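Local coordinates for haloperoxidase (Corallina officinalis, PDB 1QHB), which catalyses the vanadate-dependent oxidation of bromide by hydrogen peroxide, which brominates organic substrates, and works as a homododecamer that also binds calcium, at residues Leu405-Thr410 / Val550-Asp555; Met469-Gly474 / Ile543-Ala548; Glu154-Met159 / Val431-Glu436. All coordinates share one frame; numbering follows the deposited sequence.

Contact 1: Leu405-Thr410 / Val550-Asp555; sequences LRPEAT and VHYFSD. With PO4 (phosphate ion), chain G.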
loop_
_atom_site.group_PDB
_atom_site.type_symbol
_atom_site.label_atom_id
_atom_site.label_comp_id
_atom_site.label_asym_id
_atom_site.label_seq_id
_atom_site.Cartn_x
_atom_site.Cartn_y
_atom_site.Cartn_z
ATOM N N LEU A 405 -6.367 -31.891 -36.592
ATOM C CA LEU A 405 -5.572 -32.498 -37.648
ATOM C C LEU A 405 -5.731 -31.674 -38.936
ATOM O O LEU A 405 -6.808 -31.148 -39.238
ATOM C CB LEU A 405 -5.896 -33.972 -37.926
ATOM C CG LEU A 405 -7.092 -34.302 -38.820
ATOM C CD1 LEU A 405 -7.194 -35.823 -38.824
ATOM C CD2 LEU A 405 -8.379 -33.659 -38.302
ATOM N N ARG A 406 -4.647 -31.640 -39.689
ATOM C CA ARG A 406 -4.715 -30.889 -40.957
ATOM C C ARG A 406 -5.547 -31.696 -41.947
ATOM O O ARG A 406 -5.726 -32.907 -41.808
ATOM C CB ARG A 406 -3.293 -30.645 -41.462
ATOM C CG ARG A 406 -2.490 -29.642 -40.612
ATOM C CD ARG A 406 -2.743 -28.218 -41.136
ATOM N NE ARG A 406 -1.835 -27.291 -40.440
ATOM C CZ ARG A 406 -1.556 -26.074 -40.840
ATOM N NH1 ARG A 406 -2.083 -25.560 -41.945
ATOM N NH2 ARG A 406 -0.724 -25.314 -40.156
ATOM N N PRO A 407 -6.094 -31.044 -42.966
ATOM C CA PRO A 407 -6.890 -31.678 -44.022
ATOM C C PRO A 407 -6.236 -32.860 -44.689
ATOM O O PRO A 407 -6.880 -33.867 -45.000
ATOM C CB PRO A 407 -7.133 -30.543 -45.032
ATOM C CG PRO A 407 -7.045 -29.303 -44.188
ATOM C CD PRO A 407 -5.961 -29.566 -43.168
ATOM N N GLU A 408 -4.912 -32.865 -44.903
ATOM C CA GLU A 408 -4.249 -34.008 -45.489
ATOM C C GLU A 408 -4.376 -35.251 -44.629
ATOM O O GLU A 408 -4.589 -36.360 -45.199
ATOM C CB GLU A 408 -2.764 -33.709 -45.714
ATOM C CG GLU A 408 -1.948 -33.610 -44.423
ATOM C CD GLU A 408 -0.724 -32.769 -44.668
ATOM O OE1 GLU A 408 -0.799 -31.703 -45.370
ATOM O OE2 GLU A 408 0.323 -33.159 -44.150
ATOM N N ALA A 409 -4.361 -35.132 -43.305
ATOM C CA ALA A 409 -4.515 -36.302 -42.420
ATOM C C ALA A 409 -5.916 -36.860 -42.542
ATOM O O ALA A 409 -6.158 -38.065 -42.514
ATOM C CB ALA A 409 -4.254 -35.849 -40.987
ATOM N N THR A 410 -6.904 -35.966 -42.676
ATOM C CA THR A 410 -8.285 -36.394 -42.851
ATOM C C THR A 410 -8.440 -37.164 -44.159
ATOM O O THR A 410 -9.213 -38.137 -44.197
ATOM C CB THR A 410 -9.257 -35.209 -42.835
ATOM O OG1 THR A 410 -9.102 -34.508 -41.591
ATOM C CG2 THR A 410 -10.713 -35.736 -42.840
ATOM N N VAL A 550 -4.298 -27.018 -47.128
ATOM C CA VAL A 550 -3.749 -27.021 -45.791
ATOM C C VAL A 550 -4.621 -26.475 -44.684
ATOM O O VAL A 550 -4.175 -26.471 -43.508
ATOM C CB VAL A 550 -2.346 -26.340 -45.728
ATOM C CG1 VAL A 550 -1.411 -27.029 -46.718
ATOM C CG2 VAL A 550 -2.426 -24.846 -46.033
ATOM N N HIS A 551 -5.834 -26.052 -44.972
ATOM C CA HIS A 551 -6.775 -25.595 -43.966
ATOM C C HIS A 551 -8.211 -25.930 -44.381
ATOM O O HIS A 551 -8.484 -26.087 -45.586
ATOM C CB HIS A 551 -6.717 -24.050 -43.808
ATOM C CG HIS A 551 -5.676 -23.709 -42.770
ATOM N ND1 HIS A 551 -5.737 -24.177 -41.483
ATOM C CD2 HIS A 551 -4.510 -23.064 -42.887
ATOM C CE1 HIS A 551 -4.664 -23.749 -40.838
ATOM N NE2 HIS A 551 -3.892 -23.091 -41.660
ATOM N N TYR A 552 -9.120 -25.894 -43.428
ATOM C CA TYR A 552 -10.540 -26.019 -43.740
ATOM C C TYR A 552 -11.210 -24.668 -43.676
ATOM O O TYR A 552 -10.658 -23.761 -43.002
ATOM C CB TYR A 552 -11.237 -26.848 -42.654
ATOM C CG TYR A 552 -10.550 -28.134 -42.265
ATOM C CD1 TYR A 552 -9.536 -28.166 -41.313
ATOM C CD2 TYR A 552 -10.968 -29.318 -42.854
ATOM C CE1 TYR A 552 -8.922 -29.342 -40.934
ATOM C CE2 TYR A 552 -10.364 -30.529 -42.453
ATOM C CZ TYR A 552 -9.355 -30.511 -41.517
ATOM O OH TYR A 552 -8.817 -31.724 -41.151
ATOM N N PHE A 553 -12.410 -24.503 -44.204
ATOM C CA PHE A 553 -13.119 -23.208 -44.050
ATOM C C PHE A 553 -13.168 -22.668 -42.627
ATOM O O PHE A 553 -12.909 -21.477 -42.382
ATOM C CB PHE A 553 -14.550 -23.397 -44.585
ATOM C CG PHE A 553 -15.259 -22.046 -44.621
ATOM C CD1 PHE A 553 -15.064 -21.174 -45.666
ATOM C CD2 PHE A 553 -16.108 -21.659 -43.577
ATOM C CE1 PHE A 553 -15.703 -19.942 -45.710
ATOM C CE2 PHE A 553 -16.716 -20.457 -43.637
ATOM C CZ PHE A 553 -16.538 -19.575 -44.680
ATOM N N SER A 554 -13.559 -23.441 -41.627
ATOM C CA SER A 554 -13.771 -23.042 -40.244
ATOM C C SER A 554 -12.495 -22.558 -39.574
ATOM O O SER A 554 -12.525 -21.615 -38.757
ATOM C CB SER A 554 -14.380 -24.187 -39.407
ATOM O OG SER A 554 -13.534 -25.352 -39.570
ATOM N N ASP A 555 -11.329 -23.062 -39.936
ATOM C CA ASP A 555 -10.068 -22.609 -39.453
ATOM C C ASP A 555 -9.868 -21.127 -39.827
ATOM O O ASP A 555 -9.326 -20.318 -39.054
ATOM C CB ASP A 555 -8.890 -23.322 -40.173
ATOM C CG ASP A 555 -8.749 -24.804 -39.891
ATOM O OD1 ASP A 555 -9.337 -25.368 -38.913
ATOM O OD2 ASP A 555 -7.917 -25.394 -40.661
HETATM P P PO4 G . -0.917 -21.608 -41.552
HETATM O O1 PO4 G . -0.969 -22.953 -42.186
HETATM O O2 PO4 G . -1.684 -20.597 -42.335
HETATM O O3 PO4 G . 0.489 -21.191 -41.422
HETATM O O4 PO4 G . -1.558 -21.761 -40.193
#
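Arg-406 NH1 donates to the carbonyl oxygen of Val-550 at 2.8 Å, a bond lying almost in the guanidinium plane. Arg-406 NH1 also donates to phosphate O1 at 2.8 Å, and NH2 gives that oxygen a second bond. From the other segment, His-551 NE2 bonds phosphate O4 at 3.1 Å and, weakly, O1. Arg-406 NH1 lies 3.0 Å above one face of the His-551 ring, offset toward its rim. Opposite the phosphate, His-551 ND1 donates in the ring plane to Asp-555 OD2 at 2.6 Å, which fixes the rotation of the ring; the backbone N of Tyr-552 meets the same oxygen from the other face of the carboxylate. Arg-406 and His-551 belong to the vanadate site of the haloperoxidase fold, and phosphate, a vanadate analogue, occupies it here. Arg-406 NE is held by the carbonyl of His-478. Farther out, the Tyr-552 hydroxyl donates to Leu-405 O at 2.8 Å, from above the carbonyl plane, and accepts from Thr-410 OG1. Pro-407 CG sits over the centre of the tyrosine ring, 3.7 Å from the centroid. A leucine in place of Tyr-552 would probably leave Leu-405 O and Thr-410 OG1 without their shared partner and remove the flat surface under Pro-407. The ring also touches Leu-155 and Met-159 of helix 153-167.

Contact 2: Met469-Gly474 / Ile543-Ala548; sequences MAFAEG and IGRNMA. With PO4 (phosphate ion), chain G.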
loop_
_atom_site.group_PDB
_atom_site.type_symbol
_atom_site.label_atom_id
_atom_site.label_comp_id
_atom_site.label_asym_id
_atom_site.label_seq_id
_atom_site.Cartn_x
_atom_site.Cartn_y
_atom_site.Cartn_z
ATOM N N MET A 469 -2.148 -32.420 -52.622
ATOM C CA MET A 469 -1.621 -31.210 -52.031
ATOM C C MET A 469 -1.021 -30.296 -53.070
ATOM O O MET A 469 -0.406 -30.748 -54.010
ATOM C CB MET A 469 -0.588 -31.544 -50.938
ATOM C CG MET A 469 -1.170 -32.462 -49.860
ATOM S SD MET A 469 -2.603 -31.665 -49.047
ATOM C CE MET A 469 -1.624 -30.597 -48.120
ATOM N N ALA A 470 -1.102 -28.963 -52.935
ATOM C CA ALA A 470 -0.416 -28.102 -53.890
ATOM C C ALA A 470 1.065 -27.993 -53.526
ATOM O O ALA A 470 1.877 -27.591 -54.380
ATOM C CB ALA A 470 -0.957 -26.699 -54.011
ATOM N N PHE A 471 1.420 -28.355 -52.304
ATOM C CA PHE A 471 2.784 -28.177 -51.796
ATOM C C PHE A 471 3.410 -29.535 -51.553
ATOM O O PHE A 471 2.764 -30.421 -51.025
ATOM C CB PHE A 471 2.766 -27.371 -50.512
ATOM C CG PHE A 471 2.065 -26.051 -50.444
ATOM C CD1 PHE A 471 1.884 -25.236 -51.542
ATOM C CD2 PHE A 471 1.590 -25.595 -49.207
ATOM C CE1 PHE A 471 1.268 -24.005 -51.435
ATOM C CE2 PHE A 471 0.971 -24.353 -49.081
ATOM C CZ PHE A 471 0.809 -23.555 -50.205
ATOM N N ALA A 472 4.694 -29.697 -51.869
ATOM C CA ALA A 472 5.334 -31.002 -51.748
ATOM C C ALA A 472 5.372 -31.502 -50.321
ATOM O O ALA A 472 5.298 -32.726 -50.100
ATOM C CB ALA A 472 6.749 -30.952 -52.306
ATOM N N GLU A 473 5.593 -30.601 -49.367
ATOM C CA GLU A 473 5.629 -30.995 -47.961
ATOM C C GLU A 473 4.246 -31.008 -47.332
ATOM O O GLU A 473 4.146 -31.347 -46.146
ATOM C CB GLU A 473 6.490 -29.985 -47.142
ATOM C CG GLU A 473 5.871 -28.618 -46.902
ATOM C CD GLU A 473 5.992 -27.639 -48.066
ATOM O OE1 GLU A 473 6.320 -28.027 -49.220
ATOM O OE2 GLU A 473 5.754 -26.427 -47.856
ATOM N N GLY A 474 3.189 -30.638 -48.070
ATOM C CA GLY A 474 1.865 -30.543 -47.433
ATOM C C GLY A 474 1.848 -29.331 -46.468
ATOM O O GLY A 474 2.415 -28.249 -46.679
ATOM N N ILE A 543 -8.383 -18.117 -47.839
ATOM C CA ILE A 543 -8.931 -19.206 -48.658
ATOM C C ILE A 543 -7.847 -19.772 -49.582
ATOM O O ILE A 543 -7.811 -20.966 -49.886
ATOM C CB ILE A 543 -10.136 -18.807 -49.511
ATOM C CG1 ILE A 543 -11.303 -18.249 -48.725
ATOM C CG2 ILE A 543 -10.560 -19.991 -50.392
ATOM C CD1 ILE A 543 -11.958 -19.114 -47.678
ATOM N N GLY A 544 -6.853 -18.968 -49.958
ATOM C CA GLY A 544 -5.723 -19.544 -50.694
ATOM C C GLY A 544 -5.127 -20.739 -49.937
ATOM O O GLY A 544 -4.618 -21.650 -50.588
ATOM N N ARG A 545 -5.092 -20.765 -48.580
ATOM C CA ARG A 545 -4.462 -21.864 -47.850
ATOM C C ARG A 545 -5.301 -23.140 -47.979
ATOM O O ARG A 545 -4.798 -24.260 -48.157
ATOM C CB ARG A 545 -4.174 -21.565 -46.378
ATOM C CG ARG A 545 -3.354 -20.303 -46.096
ATOM C CD ARG A 545 -1.909 -20.496 -46.486
ATOM N NE ARG A 545 -1.303 -21.384 -45.506
ATOM C CZ ARG A 545 -0.061 -21.902 -45.589
ATOM N NH1 ARG A 545 0.655 -21.562 -46.627
ATOM N NH2 ARG A 545 0.343 -22.699 -44.627
ATOM N N ASN A 546 -6.600 -22.982 -48.083
ATOM C CA ASN A 546 -7.570 -24.025 -48.318
ATOM C C ASN A 546 -7.389 -24.602 -49.713
ATOM O O ASN A 546 -7.280 -25.823 -49.849
ATOM C CB ASN A 546 -8.991 -23.450 -48.206
ATOM C CG ASN A 546 -9.377 -23.035 -46.803
ATOM O OD1 ASN A 546 -8.540 -22.946 -45.935
ATOM N ND2 ASN A 546 -10.653 -22.756 -46.534
ATOM N N MET A 547 -7.155 -23.722 -50.693
ATOM C CA MET A 547 -6.916 -24.146 -52.081
ATOM C C MET A 547 -5.629 -24.932 -52.214
ATOM O O MET A 547 -5.465 -25.794 -53.075
ATOM C CB MET A 547 -6.864 -22.865 -52.929
ATOM C CG MET A 547 -8.282 -22.283 -53.147
ATOM S SD MET A 547 -8.129 -20.688 -53.971
ATOM C CE MET A 547 -9.879 -20.449 -54.367
ATOM N N ALA A 548 -4.669 -24.680 -51.294
ATOM C CA ALA A 548 -3.418 -25.446 -51.289
ATOM C C ALA A 548 -3.673 -26.759 -50.568
ATOM O O ALA A 548 -2.869 -27.652 -50.726
ATOM C CB ALA A 548 -2.265 -24.712 -50.641
HETATM P P PO4 G . -0.917 -21.608 -41.552
HETATM O O1 PO4 G . -0.969 -22.953 -42.186
HETATM O O2 PO4 G . -1.684 -20.597 -42.335
HETATM O O3 PO4 G . 0.489 -21.191 -41.422
HETATM O O4 PO4 G . -1.558 -21.761 -40.193
#
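Phosphate O1 is gripped by Arg-545 NH2, which donates to it at 2.8 Å close to the guanidinium plane, together with Arg-406 and His-551, while NH1, at the other end of the Arg-545 guanidinium, meets Phe-471. Arg-545 NE makes a weak, longer bond to phosphate O2. The site is that of the vanadium haloperoxidases, related to the PAP2 phosphatases, and Arg-545 is one of the residues of its vanadate site; it is carried by the last turns of helix 530-548, against which the loop 469-474 packs. Bends at chi2 and chi3 (both -73°) fold the arginine chain round and bring its head group between the anion and Phe-471. Arg-545 NH1, turned from the phosphate, lies near the plane of the phenyl ring at its edge, 3.7 Å from Phe-471 CE2; the ring and guanidinium planes are 42° apart, so the two groups do not stack. NH1 also has a weak hydrogen bond to the carbonyl of Val-330.

Ala-548 joins the loop to the helix in two ways. Its carbonyl oxygen accepts from Ala-470 N in a nearly straight bond of 3.1 Å, and its methyl group makes a CH-pi contact with a face of the Phe-471 ring, CB lying 3.7 Å from the centroid and displaced toward the rim. The ring is also stacked with His-331, and Ala-327 of helix 323-332 touches both Ala-470 and Ala-548. The side chains of these two alanines meet methyl to methyl, with the CB atoms 4.1 Å apart, and the tightest approach to the ring is from Ala-548 CB to Phe-471 CZ, 3.3 Å.

Contact 3: Glu154-Met159 / Val431-Glu436; sequences ELIAEM and VDVLVE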
loop_
_atom_site.group_PDB
_atom_site.type_symbol
_atom_site.label_atom_id
_atom_site.label_comp_id
_atom_site.label_asym_id
_atom_site.label_seq_id
_atom_site.Cartn_x
_atom_site.Cartn_y
_atom_site.Cartn_z
ATOM N N GLU A 154 -20.786 -30.495 -40.987
ATOM C CA GLU A 154 -19.838 -29.446 -41.295
ATOM C C GLU A 154 -18.512 -29.903 -41.927
ATOM O O GLU A 154 -17.974 -29.370 -42.923
ATOM C CB GLU A 154 -19.492 -28.620 -40.072
ATOM C CG GLU A 154 -18.773 -27.323 -40.472
ATOM C CD GLU A 154 -18.667 -26.302 -39.351
ATOM O OE1 GLU A 154 -19.049 -26.639 -38.207
ATOM O OE2 GLU A 154 -18.222 -25.206 -39.680
ATOM N N LEU A 155 -17.897 -30.931 -41.324
ATOM C CA LEU A 155 -16.597 -31.428 -41.784
ATOM C C LEU A 155 -16.771 -32.097 -43.136
ATOM O O LEU A 155 -15.944 -31.982 -44.071
ATOM C CB LEU A 155 -16.042 -32.363 -40.711
ATOM C CG LEU A 155 -14.653 -32.981 -40.838
ATOM C CD1 LEU A 155 -14.713 -34.226 -41.715
ATOM C CD2 LEU A 155 -13.632 -32.035 -41.432
ATOM N N ILE A 156 -17.890 -32.825 -43.281
ATOM C CA ILE A 156 -18.189 -33.460 -44.564
ATOM C C ILE A 156 -18.175 -32.402 -45.668
ATOM O O ILE A 156 -17.481 -32.565 -46.684
ATOM C CB ILE A 156 -19.520 -34.205 -44.516
ATOM C CG1 ILE A 156 -19.421 -35.388 -43.545
ATOM C CG2 ILE A 156 -19.899 -34.674 -45.923
ATOM C CD1 ILE A 156 -20.786 -35.942 -43.201
ATOM N N ALA A 157 -18.944 -31.327 -45.470
ATOM C CA ALA A 157 -18.935 -30.239 -46.435
ATOM C C ALA A 157 -17.570 -29.587 -46.577
ATOM O O ALA A 157 -17.292 -29.092 -47.655
ATOM C CB ALA A 157 -19.901 -29.128 -45.970
ATOM N N GLU A 158 -16.768 -29.378 -45.538
ATOM C CA GLU A 158 -15.461 -28.787 -45.634
ATOM C C GLU A 158 -14.551 -29.684 -46.485
ATOM O O GLU A 158 -13.773 -29.108 -47.274
ATOM C CB GLU A 158 -14.844 -28.664 -44.224
ATOM C CG GLU A 158 -15.487 -27.454 -43.489
ATOM C CD GLU A 158 -14.853 -27.168 -42.159
ATOM O OE1 GLU A 158 -14.205 -28.048 -41.521
ATOM O OE2 GLU A 158 -14.981 -26.017 -41.692
ATOM N N MET A 159 -14.580 -31.004 -46.253
ATOM C CA MET A 159 -13.732 -31.891 -47.047
ATOM C C MET A 159 -14.166 -31.927 -48.514
ATOM O O MET A 159 -13.324 -31.824 -49.409
ATOM C CB MET A 159 -13.665 -33.311 -46.512
ATOM C CG MET A 159 -12.846 -33.465 -45.247
ATOM S SD MET A 159 -11.193 -32.777 -45.384
ATOM C CE MET A 159 -10.377 -33.893 -46.498
ATOM N N VAL A 431 -15.019 -42.639 -39.822
ATOM C CA VAL A 431 -15.261 -41.810 -41.005
ATOM C C VAL A 431 -16.186 -42.486 -42.011
ATOM O O VAL A 431 -16.274 -41.991 -43.144
ATOM C CB VAL A 431 -13.947 -41.319 -41.620
ATOM C CG1 VAL A 431 -13.159 -40.494 -40.576
ATOM C CG2 VAL A 431 -13.060 -42.414 -42.140
ATOM N N ASP A 432 -17.002 -43.483 -41.641
ATOM C CA ASP A 432 -17.792 -44.196 -42.652
ATOM C C ASP A 432 -18.771 -43.272 -43.365
ATOM O O ASP A 432 -19.049 -43.325 -44.560
ATOM C CB ASP A 432 -18.649 -45.284 -41.967
ATOM C CG ASP A 432 -17.908 -46.572 -41.717
ATOM O OD1 ASP A 432 -16.733 -46.717 -42.092
ATOM O OD2 ASP A 432 -18.535 -47.474 -41.113
ATOM N N VAL A 433 -19.409 -42.399 -42.589
ATOM C CA VAL A 433 -20.380 -41.471 -43.169
ATOM C C VAL A 433 -19.697 -40.411 -44.011
ATOM O O VAL A 433 -20.212 -40.039 -45.056
ATOM C CB VAL A 433 -21.206 -40.864 -42.050
ATOM C CG1 VAL A 433 -22.170 -39.791 -42.548
ATOM C CG2 VAL A 433 -21.978 -41.979 -41.353
ATOM N N LEU A 434 -18.518 -39.974 -43.600
ATOM C CA LEU A 434 -17.753 -38.995 -44.384
ATOM C C LEU A 434 -17.427 -39.630 -45.734
ATOM O O LEU A 434 -17.699 -39.041 -46.785
ATOM C CB LEU A 434 -16.530 -38.616 -43.546
ATOM C CG LEU A 434 -15.385 -37.784 -44.109
ATOM C CD1 LEU A 434 -15.805 -36.421 -44.612
ATOM C CD2 LEU A 434 -14.328 -37.591 -43.026
ATOM N N VAL A 435 -16.962 -40.888 -45.733
ATOM C CA VAL A 435 -16.657 -41.563 -47.001
ATOM C C VAL A 435 -17.911 -41.782 -47.829
ATOM O O VAL A 435 -17.900 -41.490 -49.029
ATOM C CB VAL A 435 -15.926 -42.900 -46.747
ATOM C CG1 VAL A 435 -15.798 -43.751 -47.989
ATOM C CG2 VAL A 435 -14.563 -42.634 -46.146
ATOM N N GLU A 436 -19.020 -42.221 -47.218
ATOM C CA GLU A 436 -20.208 -42.479 -48.025
ATOM C C GLU A 436 -20.728 -41.240 -48.731
ATOM O O GLU A 436 -21.098 -41.289 -49.907
ATOM C CB GLU A 436 -21.287 -43.078 -47.126
ATOM C CG GLU A 436 -22.612 -43.308 -47.836
ATOM C CD GLU A 436 -23.710 -43.545 -46.811
ATOM O OE1 GLU A 436 -23.584 -44.523 -46.037
ATOM O OE2 GLU A 436 -24.682 -42.764 -46.770
#
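Ile-156 and Leu-434 lie where the helical segments 154-159 and 432-436 come together, their axes 9.9 Å apart at closest approach and crossing at -41° with the two helices running in roughly the same direction. Leu-434 carries most of the contact. Its CG stands anti to the backbone N (chi1 170°), and the branched tip reaches across to the other helix, where its two methyls do different work. Leu-434 CD2 meets Leu-155 CD1 methyl to methyl at 3.6 Å, the two side chains crossing obliquely. Leu-434 CD1 touches that same methyl but also lies against the backbone of the partner helix, 3.8 Å from Ile-156 CA, and just reaches Met-159 CB. Leu-434 thus rests among Leu-155, Ile-156 and Met-159. The side chains of Ile-156 and Leu-434 run past one another in opposite directions, with Ile-156 CG1 3.9 Å from Leu-434 CD1. Farther along, the extended isoleucine chain (chi2 166°) carries its CD1 to Val-433 CG1 at 4.1 Å; Val-433 is exposed and marks the solvent side of the contact. The whole interface is apolar packing between two helices. On its inner side, Leu-155 also touches Tyr-552 and Met-159 touches Thr-410 of helix 407-422, while Glu-158 is salt-bridged to Arg-404. The short helix 432-437 is in turn tied to helix 407-422, where Val-435 packs on Asn-417 and Lys-418 and Asp-432 is hydrogen-bonded to Asn-417.

Contacts 1 and 2 meet at the vanadate site, their centres 10 Å apart, and share the phosphate: contact 1 supplies Arg-406 and His-551, contact 2 Arg-545, with Lys-398, Ser-483, Gly-484 and His-485 completing the ring of partners. They also touch directly, since Val-550 N lies 3.0 Å from Arg-545 O, a probable hydrogen bond where helix 530-548 gives way to the next. Contact 3 adjoins contact 1, their centres 12 Å apart; Ser-554 N is 2.9 Å from Glu-158 OE2, probably a hydrogen bond. Contacts 2 and 3 do not touch, their nearest atoms being about 7 Å apart.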